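Local structure of hypothetical protein (Bacteroides caccae, 4M8R) at residues Q256-Y260 with S274-G278; L164-A168 with T196-V200. The protein is of unknown function but joins an N-terminal Ig-like domain to a WD40-like domain of the beta-propeller clan. All coordinates share one frame. Residue numbers count along the deposited sequence, not the author numbering.

Contact 1: residues Q256-Y260 with S274-G278; sequences QFGDY and SARKG
Residues 274-276 end a strand, and loop 256-260 runs roughly antiparallel beside it, the end-to-end directions lying 144° apart. Gln256 faces Arg276 (CA-CA 4.9 Å) and Phe257 faces Ala275 (CA-CA 5.1 Å). One strong backbone bond sets this register: Arg276 N donates to Gln256 O at 2.9 Å, while Ala275 CA makes a CA-H...O contact of 3.3 Å to the same Gln256 O. The Gln256 side chain (m, t, chi3 -68°) reaches obliquely over the end of the strand, so that NE2 makes a weak 3.1 Å bond to Arg276 O; OE1 is held by Thr253 N. Phe257, chi1 m with chi2 77°, lays one ring face over Ala275 CB, 4.1 Å from the centroid in a CH-pi contact, a fit that suits a small methyl. Gly258 turns the chain at phi/psi 96/0, where a CB would collide with the preceding carbonyl O; a water accepts from Gly258 N at 3.1 Å and donates to Ser274 O at 2.9 Å. Asp259 (m) directs its carboxylate to a salt bridge with Arg153, and Tyr260 (m) sets CD2 4.4 Å from Ser274 OG, a hydroxyl (chi1 p) bonded to Ile304 O. The extended t, t, t Arg276 leads away, as befits an exposed charge. Such a connection, coming from the preceding blade and packing on the second strand of the blade it enters, belongs to a beta-propeller architecture.

Contact 2: residues L164-A168 with T196-V200; sequences LCGLA and TLALV
This is blade-to-blade packing as in a beta-propeller: strand 164-168, second in its four-stranded sheet, runs alongside strand 198-200 of the next sheet, close to antiparallel (157° between N-to-C directions), with axes 7.5 Å apart. Gly166 and Leu199 are nearest, yet their CA atoms are 7.2 Å apart, too far for backbone pairing, so apolar groups fill the gap. All of strand 164-168 is extended. Cys165 (chi1 m) points toward the partner, its compact CB 4.4 Å from Leu199 CD1. Gly166 is almost fully stretched (phi/psi -174/-180), an easy conformation for glycine, and its CA lies 3.6 Å from Leu199 CD1. Leu167, in the m, t rotamer, is the main wedge, covered by the partner over 86 Å²: CD1 lies 4.0 Å from Ala198 CA, and CD2 3.7 Å from Leu199 CD2. Opposite it the chain turns a corner at Leu197 (-62/-44), bringing Thr196 and Leu199 (m, t) both toward the leucine. Threonine suits this corner because OG1 bonds to Gln174 O and Gln211 NE2 while its methyl stays apolar, Thr196 CG2 resting 3.7 Å from Leu167 CD2.

The contacts follow in series along the chain, contact 2 closing before contact 1 opens, and their centres lie about 13 Å apart within the WD40-like domain. They meet where strands 196-201 and 262-264 run parallel as neighbours, the first strands of successive blades. Contact 2 packs strand 163-170 against 196-201; contact 1 then holds the chain leading into 262-264 against 270-276. The two touch directly: Phe257 CB is 3.3 Å from Leu197 O, and Gly258 O 4.1 Å from Leu167 CD1. Arg153, backbone-bonded to Leu167, also binds Asp259 and the carbonyl of Phe257. Three consecutive blades are thus knitted together around the propeller.

Contact 1: residues Q256-Y260 with S274-G278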
ATOM      1  N   GLN A 256      33.057  -7.526  25.433  1.00 85.45           N
ATOM      2  CA  GLN A 256      33.102  -8.705  24.566  1.00 82.50           C
ATOM      3  C   GLN A 256      32.112  -8.668  23.395  1.00 76.91           C
ATOM      4  O   GLN A 256      32.155  -9.538  22.527  1.00 76.09           O
ATOM      5  CB  GLN A 256      32.851  -9.959  25.401  1.00 83.59           C
ATOM      6  CG  GLN A 256      33.864 -10.158  26.518  1.00 86.79           C
ATOM      7  CD  GLN A 256      33.648 -11.453  27.268  1.00 88.98           C
ATOM      8  OE1 GLN A 256      32.656 -11.614  27.964  1.00 89.13           O
ATOM      9  NE2 GLN A 256      34.573 -12.385  27.123  1.00 91.92           N
ATOM     10  N   PHE A 257      31.233  -7.667  23.370  1.00 73.78           N
ATOM     11  CA  PHE A 257      30.170  -7.575  22.368  1.00 69.73           C
ATOM     12  C   PHE A 257      30.302  -6.318  21.519  1.00 67.20           C
ATOM     13  O   PHE A 257      31.023  -5.383  21.873  1.00 65.57           O
ATOM     14  CB  PHE A 257      28.804  -7.532  23.058  1.00 68.14           C
ATOM     15  CG  PHE A 257      28.534  -8.703  23.958  1.00 69.28           C
ATOM     16  CD1 PHE A 257      29.111  -8.772  25.218  1.00 72.07           C
ATOM     17  CD2 PHE A 257      27.689  -9.725  23.555  1.00 68.13           C
ATOM     18  CE1 PHE A 257      28.861  -9.845  26.055  1.00 73.35           C
ATOM     19  CE2 PHE A 257      27.433 -10.801  24.390  1.00 70.16           C
ATOM     20  CZ  PHE A 257      28.018 -10.860  25.641  1.00 72.53           C
ATOM     21  N   GLY A 258      29.587  -6.304  20.400  1.00 66.97           N
ATOM     22  CA  GLY A 258      29.436  -5.095  19.593  1.00 65.97           C
ATOM     23  C   GLY A 258      30.388  -4.932  18.421  1.00 67.33           C
ATOM     24  O   GLY A 258      30.307  -3.939  17.699  1.00 67.85           O
ATOM     25  N   ASP A 259      31.288  -5.890  18.217  1.00 66.99           N
ATOM     26  CA  ASP A 259      32.196  -5.828  17.074  1.00 66.32           C
ATOM     27  C   ASP A 259      31.441  -6.062  15.769  1.00 61.74           C
ATOM     28  O   ASP A 259      31.812  -5.524  14.725  1.00 61.44           O
ATOM     29  CB  ASP A 259      33.335  -6.832  17.235  1.00 70.39           C
ATOM     30  CG  ASP A 259      34.285  -6.450  18.354  1.00 73.03           C
ATOM     31  OD1 ASP A 259      34.670  -5.261  18.419  1.00 71.75           O
ATOM     32  OD2 ASP A 259      34.639  -7.333  19.167  1.00 75.20           O
ATOM     33  N   TYR A 260      30.383  -6.865  15.842  1.00 58.46           N
ATOM     34  CA  TYR A 260      29.515  -7.112  14.702  1.00 55.67           C
ATOM     35  C   TYR A 260      28.053  -6.908  15.081  1.00 51.20           C
ATOM     36  O   TYR A 260      27.666  -7.154  16.217  1.00 49.81           O
ATOM     37  CB  TYR A 260      29.729  -8.529  14.166  1.00 56.60           C
ATOM     38  CG  TYR A 260      31.125  -8.749  13.646  1.00 58.63           C
ATOM     39  CD1 TYR A 260      31.485  -8.336  12.365  1.00 57.74           C
ATOM     40  CD2 TYR A 260      32.098  -9.351  14.445  1.00 60.37           C
ATOM     41  CE1 TYR A 260      32.771  -8.523  11.889  1.00 59.04           C
ATOM     42  CE2 TYR A 260      33.384  -9.544  13.975  1.00 61.69           C
ATOM     43  CZ  TYR A 260      33.716  -9.129  12.700  1.00 61.29           C
ATOM     44  OH  TYR A 260      34.990  -9.325  12.234  1.00 63.91           O
ATOM     45  N   SER A 274      27.397 -12.510  18.618  1.00 64.95           N
ATOM     46  CA  SER A 274      28.646 -13.212  18.866  1.00 67.93           C
ATOM     47  C   SER A 274      29.437 -12.433  19.906  1.00 69.67           C
ATOM     48  O   SER A 274      29.360 -11.201  19.962  1.00 69.05           O
ATOM     49  CB  SER A 274      29.455 -13.382  17.577  1.00 67.97           C
ATOM     50  OG  SER A 274      29.905 -12.134  17.074  1.00 66.20           O
ATOM     51  N   ALA A 275      30.180 -13.161  20.732  1.00 74.12           N
ATOM     52  CA  ALA A 275      30.983 -12.565  21.791  1.00 77.08           C
ATOM     53  C   ALA A 275      32.423 -13.055  21.709  1.00 83.02           C
ATOM     54  O   ALA A 275      32.675 -14.246  21.497  1.00 83.73           O
ATOM     55  CB  ALA A 275      30.390 -12.900  23.151  1.00 77.01           C
ATOM     56  N   ARG A 276      33.356 -12.125  21.899  1.00 87.57           N
ATOM     57  CA  ARG A 276      34.783 -12.414  21.867  1.00 94.42           C
ATOM     58  C   ARG A 276      35.292 -12.695  23.285  1.00 96.96           C
ATOM     59  O   ARG A 276      35.161 -11.852  24.168  1.00 96.65           O
ATOM     60  CB  ARG A 276      35.522 -11.214  21.272  1.00 96.88           C
ATOM     61  CG  ARG A 276      36.991 -11.449  20.969  1.00103.14           C
ATOM     62  CD  ARG A 276      37.690 -10.145  20.616  1.00105.95           C
ATOM     63  NE  ARG A 276      38.963 -10.377  19.938  1.00110.23           N
ATOM     64  CZ  ARG A 276      40.093 -10.757  20.538  1.00111.28           C
ATOM     65  NH1 ARG A 276      40.143 -10.959  21.853  1.00112.17           N
ATOM     66  NH2 ARG A 276      41.187 -10.940  19.807  1.00113.71           N
ATOM     67  N   LYS A 277      35.868 -13.875  23.499  1.00 99.97           N
ATOM     68  CA  LYS A 277      36.464 -14.212  24.799  1.00104.87           C
ATOM     69  C   LYS A 277      37.848 -13.576  24.950  1.00106.75           C
ATOM     70  O   LYS A 277      38.448 -13.132  23.965  1.00106.04           O
ATOM     71  CB  LYS A 277      36.550 -15.729  24.997  1.00109.26           C
ATOM     72  CG  LYS A 277      35.232 -16.386  25.381  1.00109.83           C
ATOM     73  CD  LYS A 277      35.450 -17.816  25.855  1.00115.45           C
ATOM     74  CE  LYS A 277      34.136 -18.549  26.085  1.00114.35           C
ATOM     75  NZ  LYS A 277      33.359 -17.994  27.227  1.00112.60           N
ATOM     76  N   GLY A 278      38.343 -13.540  26.188  1.00108.22           N
ATOM     77  CA  GLY A 278      39.651 -12.962  26.502  1.00109.77           C
ATOM     78  C   GLY A 278      40.793 -13.583  25.715  1.00111.60           C
ATOM     79  O   GLY A 278      41.716 -12.886  25.294  1.00110.34           O
TER
HETATM   80  O   HOH W   1      27.850  -8.785  19.842  1.00 52.05           O

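Contact 2: residues L164-A168 with T196-V200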
ATOM      1  N   LEU A 164      25.238   6.386   7.843  1.00 36.64           N
ATOM      2  CA  LEU A 164      25.622   5.146   8.511  1.00 37.22           C
ATOM      3  C   LEU A 164      25.404   5.212  10.005  1.00 38.17           C
ATOM      4  O   LEU A 164      25.718   6.215  10.642  1.00 39.18           O
ATOM      5  CB  LEU A 164      27.090   4.831   8.244  1.00 38.58           C
ATOM      6  CG  LEU A 164      27.490   4.678   6.780  1.00 39.75           C
ATOM      7  CD1 LEU A 164      29.002   4.564   6.647  1.00 41.13           C
ATOM      8  CD2 LEU A 164      26.803   3.479   6.150  1.00 39.78           C
ATOM      9  N   CYS A 165      24.864   4.128  10.554  1.00 38.77           N
ATOM     10  CA  CYS A 165      24.730   3.967  11.991  1.00 39.69           C
ATOM     11  C   CYS A 165      25.845   3.053  12.488  1.00 40.33           C
ATOM     12  O   CYS A 165      26.291   2.164  11.770  1.00 40.54           O
ATOM     13  CB  CYS A 165      23.364   3.372  12.337  1.00 39.32           C
ATOM     14  SG  CYS A 165      21.962   4.416  11.858  1.00 39.21           S
ATOM     15  N   GLY A 166      26.289   3.281  13.717  1.00 41.52           N
ATOM     16  CA  GLY A 166      27.315   2.443  14.335  1.00 43.47           C
ATOM     17  C   GLY A 166      27.540   2.838  15.783  1.00 44.92           C
ATOM     18  O   GLY A 166      26.894   3.756  16.285  1.00 45.98           O
ATOM     19  N   LEU A 167      28.459   2.149  16.450  1.00 46.86           N
ATOM     20  CA  LEU A 167      28.757   2.411  17.854  1.00 48.75           C
ATOM     21  C   LEU A 167      30.079   3.145  18.008  1.00 51.66           C
ATOM     22  O   LEU A 167      31.033   2.876  17.276  1.00 52.95           O
ATOM     23  CB  LEU A 167      28.821   1.100  18.631  1.00 49.42           C
ATOM     24  CG  LEU A 167      27.566   0.234  18.577  1.00 48.36           C
ATOM     25  CD1 LEU A 167      27.806  -1.074  19.314  1.00 49.88           C
ATOM     26  CD2 LEU A 167      26.374   0.974  19.161  1.00 47.19           C
ATOM     27  N   ALA A 168      30.128   4.063  18.971  1.00 53.78           N
ATOM     28  CA  ALA A 168      31.346   4.795  19.297  1.00 57.25           C
ATOM     29  C   ALA A 168      31.354   5.203  20.766  1.00 62.13           C
ATOM     30  O   ALA A 168      30.303   5.313  21.399  1.00 60.65           O
ATOM     31  CB  ALA A 168      31.479   6.021  18.414  1.00 56.79           C
ATOM     32  N   THR A 196      26.004   0.364  25.273  1.00 55.96           N
ATOM     33  CA  THR A 196      25.358  -0.416  24.232  1.00 53.32           C
ATOM     34  C   THR A 196      26.178  -1.663  23.895  1.00 54.27           C
ATOM     35  O   THR A 196      27.298  -1.559  23.395  1.00 54.44           O
ATOM     36  CB  THR A 196      25.188   0.446  22.972  1.00 50.87           C
ATOM     37  OG1 THR A 196      24.589   1.698  23.334  1.00 49.33           O
ATOM     38  CG2 THR A 196      24.318  -0.260  21.939  1.00 49.43           C
ATOM     39  N   LEU A 197      25.607  -2.833  24.165  1.00 54.70           N
ATOM     40  CA  LEU A 197      26.221  -4.104  23.794  1.00 56.31           C
ATOM     41  C   LEU A 197      26.388  -4.260  22.294  1.00 54.92           C
ATOM     42  O   LEU A 197      27.419  -4.745  21.834  1.00 57.29           O
ATOM     43  CB  LEU A 197      25.367  -5.283  24.267  1.00 58.00           C
ATOM     44  CG  LEU A 197      25.442  -5.736  25.714  1.00 62.08           C
ATOM     45  CD1 LEU A 197      24.642  -7.024  25.858  1.00 63.56           C
ATOM     46  CD2 LEU A 197      26.882  -5.954  26.155  1.00 64.89           C
ATOM     47  N   ALA A 198      25.355  -3.891  21.537  1.00 51.94           N
ATOM     48  CA  ALA A 198      25.321  -4.162  20.103  1.00 50.59           C
ATOM     49  C   ALA A 198      24.167  -3.461  19.417  1.00 48.25           C
ATOM     50  O   ALA A 198      23.133  -3.218  20.026  1.00 48.46           O
ATOM     51  CB  ALA A 198      25.202  -5.661  19.862  1.00 51.97           C
ATOM     52  N   LEU A 199      24.361  -3.128  18.146  1.00 47.27           N
ATOM     53  CA  LEU A 199      23.253  -2.773  17.280  1.00 45.07           C
ATOM     54  C   LEU A 199      22.674  -4.069  16.746  1.00 45.88           C
ATOM     55  O   LEU A 199      23.376  -5.077  16.640  1.00 48.40           O
ATOM     56  CB  LEU A 199      23.725  -1.916  16.115  1.00 44.31           C
ATOM     57  CG  LEU A 199      24.260  -0.532  16.460  1.00 45.25           C
ATOM     58  CD1 LEU A 199      24.621   0.201  15.177  1.00 43.92           C
ATOM     59  CD2 LEU A 199      23.242   0.262  17.264  1.00 44.67           C
ATOM     60  N   VAL A 200      21.394  -4.040  16.405  1.00 44.34           N
ATOM     61  CA  VAL A 200      20.722  -5.215  15.872  1.00 44.54           C
ATOM     62  C   VAL A 200      19.977  -4.830  14.600  1.00 42.88           C
ATOM     63  O   VAL A 200      19.129  -3.936  14.613  1.00 42.67           O
ATOM     64  CB  VAL A 200      19.746  -5.816  16.892  1.00 45.55           C
ATOM     65  CG1 VAL A 200      19.188  -7.137  16.382  1.00 47.64           C
ATOM     66  CG2 VAL A 200      20.441  -6.030  18.234  1.00 47.43           C
TER